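PDB 3KLJ: NADH-rubredoxin oxidoreductase from Clostridium acetobutylicum, which passes electrons from NADH through its bound FAD to rubredoxin, feeding a dioxygen-scavenging electron transfer chain in an obligate anaerobe. Local coordinates for residues Lys107-Ser112 against Tyr261-Val266. Numbering follows the deposited sequence.
Sequences KLIIAS and YACGDV. With FAD (flavin-adenine dinucleotide), chain B.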
loop_
_atom_site.group_PDB
_atom_site.type_symbol
_atom_site.label_atom_id
_atom_site.label_comp_id
_atom_site.label_asym_id
_atom_site.label_seq_id
_atom_site.Cartn_x
_atom_site.Cartn_y
_atom_site.Cartn_z
ATOM N N LYS A 107 -23.189 -12.499 -7.854
ATOM C CA LYS A 107 -22.233 -11.404 -8.019
ATOM C C LYS A 107 -20.874 -11.742 -7.418
ATOM O O LYS A 107 -20.793 -12.364 -6.351
ATOM C CB LYS A 107 -22.769 -10.116 -7.399
ATOM C CG LYS A 107 -23.472 -9.229 -8.398
ATOM C CD LYS A 107 -24.948 -9.217 -8.221
ATOM C CE LYS A 107 -25.546 -8.219 -9.195
ATOM N NZ LYS A 107 -27.016 -8.135 -9.018
ATOM N N LEU A 108 -19.815 -11.335 -8.120
ATOM C CA LEU A 108 -18.447 -11.587 -7.701
ATOM C C LEU A 108 -17.732 -10.270 -7.420
ATOM O O LEU A 108 -17.706 -9.369 -8.267
ATOM C CB LEU A 108 -17.687 -12.384 -8.779
ATOM C CG LEU A 108 -16.217 -12.745 -8.503
ATOM C CD1 LEU A 108 -16.085 -13.690 -7.307
ATOM C CD2 LEU A 108 -15.522 -13.340 -9.722
ATOM N N ILE A 109 -17.155 -10.154 -6.228
ATOM C CA ILE A 109 -16.351 -8.985 -5.896
ATOM C C ILE A 109 -14.903 -9.428 -5.738
ATOM O O ILE A 109 -14.589 -10.215 -4.835
ATOM C CB ILE A 109 -16.845 -8.317 -4.601
ATOM C CG1 ILE A 109 -18.305 -7.851 -4.767
ATOM C CG2 ILE A 109 -15.922 -7.170 -4.192
ATOM C CD1 ILE A 109 -18.928 -7.319 -3.483
ATOM N N ILE A 110 -14.036 -8.949 -6.625
ATOM C CA ILE A 110 -12.604 -9.287 -6.567
ATOM C C ILE A 110 -11.836 -8.286 -5.696
ATOM O O ILE A 110 -11.715 -7.094 -6.031
ATOM C CB ILE A 110 -11.968 -9.359 -7.985
ATOM C CG1 ILE A 110 -12.710 -10.370 -8.857
ATOM C CG2 ILE A 110 -10.480 -9.712 -7.888
ATOM C CD1 ILE A 110 -12.348 -10.293 -10.362
ATOM N N ALA A 111 -11.311 -8.787 -4.580
ATOM C CA ALA A 111 -10.629 -7.961 -3.594
ATOM C C ALA A 111 -9.324 -8.656 -3.160
ATOM O O ALA A 111 -9.038 -8.806 -1.973
ATOM C CB ALA A 111 -11.561 -7.712 -2.402
ATOM N N SER A 112 -8.543 -9.081 -4.151
ATOM C CA SER A 112 -7.394 -9.965 -3.928
ATOM C C SER A 112 -6.095 -9.212 -3.623
ATOM O O SER A 112 -5.033 -9.820 -3.542
ATOM C CB SER A 112 -7.195 -10.865 -5.143
ATOM O OG SER A 112 -7.097 -10.069 -6.315
ATOM N N TYR A 261 -17.137 -7.316 -9.951
ATOM C CA TYR A 261 -16.620 -6.063 -9.398
ATOM C C TYR A 261 -15.203 -6.282 -8.903
ATOM O O TYR A 261 -14.784 -7.420 -8.708
ATOM C CB TYR A 261 -17.469 -5.592 -8.209
ATOM C CG TYR A 261 -18.940 -5.414 -8.523
ATOM C CD1 TYR A 261 -19.780 -6.523 -8.661
ATOM C CD2 TYR A 261 -19.492 -4.145 -8.682
ATOM C CE1 TYR A 261 -21.137 -6.369 -8.943
ATOM C CE2 TYR A 261 -20.845 -3.985 -8.966
ATOM C CZ TYR A 261 -21.656 -5.101 -9.093
ATOM O OH TYR A 261 -22.990 -4.960 -9.376
ATOM N N ALA A 262 -14.476 -5.185 -8.701
ATOM C CA ALA A 262 -13.184 -5.219 -8.024
ATOM C C ALA A 262 -12.978 -3.950 -7.194
ATOM O O ALA A 262 -13.613 -2.927 -7.438
ATOM C CB ALA A 262 -12.056 -5.400 -9.032
ATOM N N CYS A 263 -12.078 -4.022 -6.220
ATOM C CA CYS A 263 -11.912 -2.947 -5.234
ATOM C C CYS A 263 -10.624 -3.093 -4.453
ATOM O O CYS A 263 -10.166 -4.206 -4.197
ATOM C CB CYS A 263 -13.092 -2.927 -4.251
ATOM S SG CYS A 263 -13.486 -4.533 -3.527
ATOM N N GLY A 264 -10.050 -1.959 -4.067
ATOM C CA GLY A 264 -8.865 -1.939 -3.214
ATOM C C GLY A 264 -7.598 -2.041 -4.043
ATOM O O GLY A 264 -7.548 -1.571 -5.187
ATOM N N ASP A 265 -6.589 -2.682 -3.467
ATOM C CA ASP A 265 -5.244 -2.773 -4.052
ATOM C C ASP A 265 -5.183 -3.409 -5.441
ATOM O O ASP A 265 -4.273 -3.101 -6.214
ATOM C CB ASP A 265 -4.306 -3.548 -3.106
ATOM C CG ASP A 265 -3.537 -2.651 -2.164
ATOM O OD1 ASP A 265 -2.388 -3.011 -1.811
ATOM O OD2 ASP A 265 -4.066 -1.595 -1.761
ATOM N N VAL A 266 -6.131 -4.301 -5.742
ATOM C CA VAL A 266 -6.144 -5.010 -7.021
ATOM C C VAL A 266 -6.739 -4.163 -8.171
ATOM O O VAL A 266 -6.574 -4.509 -9.341
ATOM C CB VAL A 266 -6.923 -6.356 -6.927
ATOM C CG1 VAL A 266 -8.446 -6.113 -6.865
ATOM C CG2 VAL A 266 -6.577 -7.278 -8.120
HETATM P PA FAD B . -5.064 -7.058 0.923
HETATM O O1A FAD B . -3.786 -7.520 0.275
HETATM O O2A FAD B . -4.836 -6.393 2.259
HETATM O O5B FAD B . -6.056 -8.297 1.090
HETATM C C5B FAD B . -6.309 -9.177 0.010
HETATM C C4B FAD B . -6.504 -10.595 0.547
HETATM O O4B FAD B . -6.881 -11.464 -0.519
HETATM C C3B FAD B . -5.205 -11.150 1.126
HETATM O O3B FAD B . -5.455 -11.659 2.426
HETATM C C2B FAD B . -4.786 -12.253 0.172
HETATM O O2B FAD B . -4.200 -13.350 0.838
HETATM C C1B FAD B . -6.110 -12.652 -0.463
HETATM N N9A FAD B . -5.967 -13.257 -1.800
HETATM C C8A FAD B . -5.047 -12.945 -2.765
HETATM N N7A FAD B . -5.268 -13.735 -3.842
HETATM C C5A FAD B . -6.318 -14.541 -3.586
HETATM C C6A FAD B . -6.948 -15.534 -4.337
HETATM N N6A FAD B . -6.361 -16.017 -5.433
HETATM N N1A FAD B . -8.022 -16.209 -3.784
HETATM C C2A FAD B . -8.465 -15.910 -2.509
HETATM N N3A FAD B . -7.827 -14.933 -1.768
HETATM C C4A FAD B . -6.769 -14.254 -2.301
HETATM N N1 FAD B . -1.550 1.592 3.368
HETATM C C2 FAD B . -1.744 2.891 3.787
HETATM O O2 FAD B . -2.639 3.554 3.291
HETATM N N3 FAD B . -0.960 3.442 4.780
HETATM C C4 FAD B . 0.043 2.695 5.352
HETATM O O4 FAD B . 0.736 3.222 6.227
HETATM C C4X FAD B . 0.264 1.377 4.927
HETATM N N5 FAD B . 1.263 0.600 5.495
HETATM C C5X FAD B . 1.470 -0.700 5.074
HETATM C C6 FAD B . 2.485 -1.476 5.649
HETATM C C7 FAD B . 2.674 -2.799 5.218
HETATM C C7M FAD B . 3.761 -3.636 5.829
HETATM C C8 FAD B . 1.865 -3.334 4.216
HETATM C C8M FAD B . 2.051 -4.749 3.729
HETATM C C9 FAD B . 0.864 -2.555 3.647
HETATM C C9A FAD B . 0.659 -1.240 4.076
HETATM N N10 FAD B . -0.351 -0.467 3.506
HETATM C C10 FAD B . -0.548 0.833 3.931
HETATM C "C1'" FAD B . -1.206 -1.032 2.420
HETATM C "C2'" FAD B . -2.541 -1.535 2.925
HETATM O "O2'" FAD B . -2.306 -2.630 3.789
HETATM C "C3'" FAD B . -3.341 -1.972 1.715
HETATM O "O3'" FAD B . -3.656 -0.842 0.923
HETATM C "C4'" FAD B . -4.637 -2.679 2.076
HETATM O "O4'" FAD B . -4.377 -3.803 2.907
HETATM C "C5'" FAD B . -5.289 -3.171 0.790
HETATM O "O5'" FAD B . -6.375 -3.983 1.157
HETATM P P FAD B . -6.955 -5.037 0.119
HETATM O O1P FAD B . -8.151 -5.731 0.749
HETATM O O2P FAD B . -7.243 -4.391 -1.214
HETATM O O3P FAD B . -5.752 -6.079 -0.153
HETATM O O HOH W 1 -25.997 -4.989 -8.889
#
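Ile110 O meets two donors from 261-266 at the same distance, Cys263 N and Ala262 CA each lying 3.1 Å away. The first, just past the strand end, gives a bent hydrogen bond (N-H...O 139°); the second makes a weaker CA-H...O contact. This happens where two parallel strands, 107-110 and 260-262, run out at the FAD end of the five-stranded parallel sheet of the Rossmann-type FAD-binding domain, in a protein of the glutathione reductase fold; strand 12-15 flanks 107-110 on its other side. Earlier in the ladder the bonds are straighter: Tyr261 N donates to Leu108 O, and Ile110 N to Tyr261 O.

On the face toward helix 277-291, Tyr261 has CG anti to its carbonyl carbon (chi1 -56°), and the ring runs back beside Lys107. Leu108 O lies in the ring plane, 3.5 Å from Tyr261 CD1, and Lys107 CG meets the same edge at CE1. A water accepts a weak bond from Lys107 NZ and also pairs with Tyr261 OH. Further along this face, Cys263 SG packs against Ile109 CG2 and Ala111 CB. On the other face, Ile110 CB meets Ala262 CB.

Beyond the strands, Val266 CG2 abuts Ser112 OG, whose hydrogen bond goes to Asn232 O. The loop after Cys263 then holds the cofactor: Asp265 N donates to FAD O2P at 2.9 Å, and Asp265 OD2 accepts from the ribityl O3' of FAD at 2.8 Å.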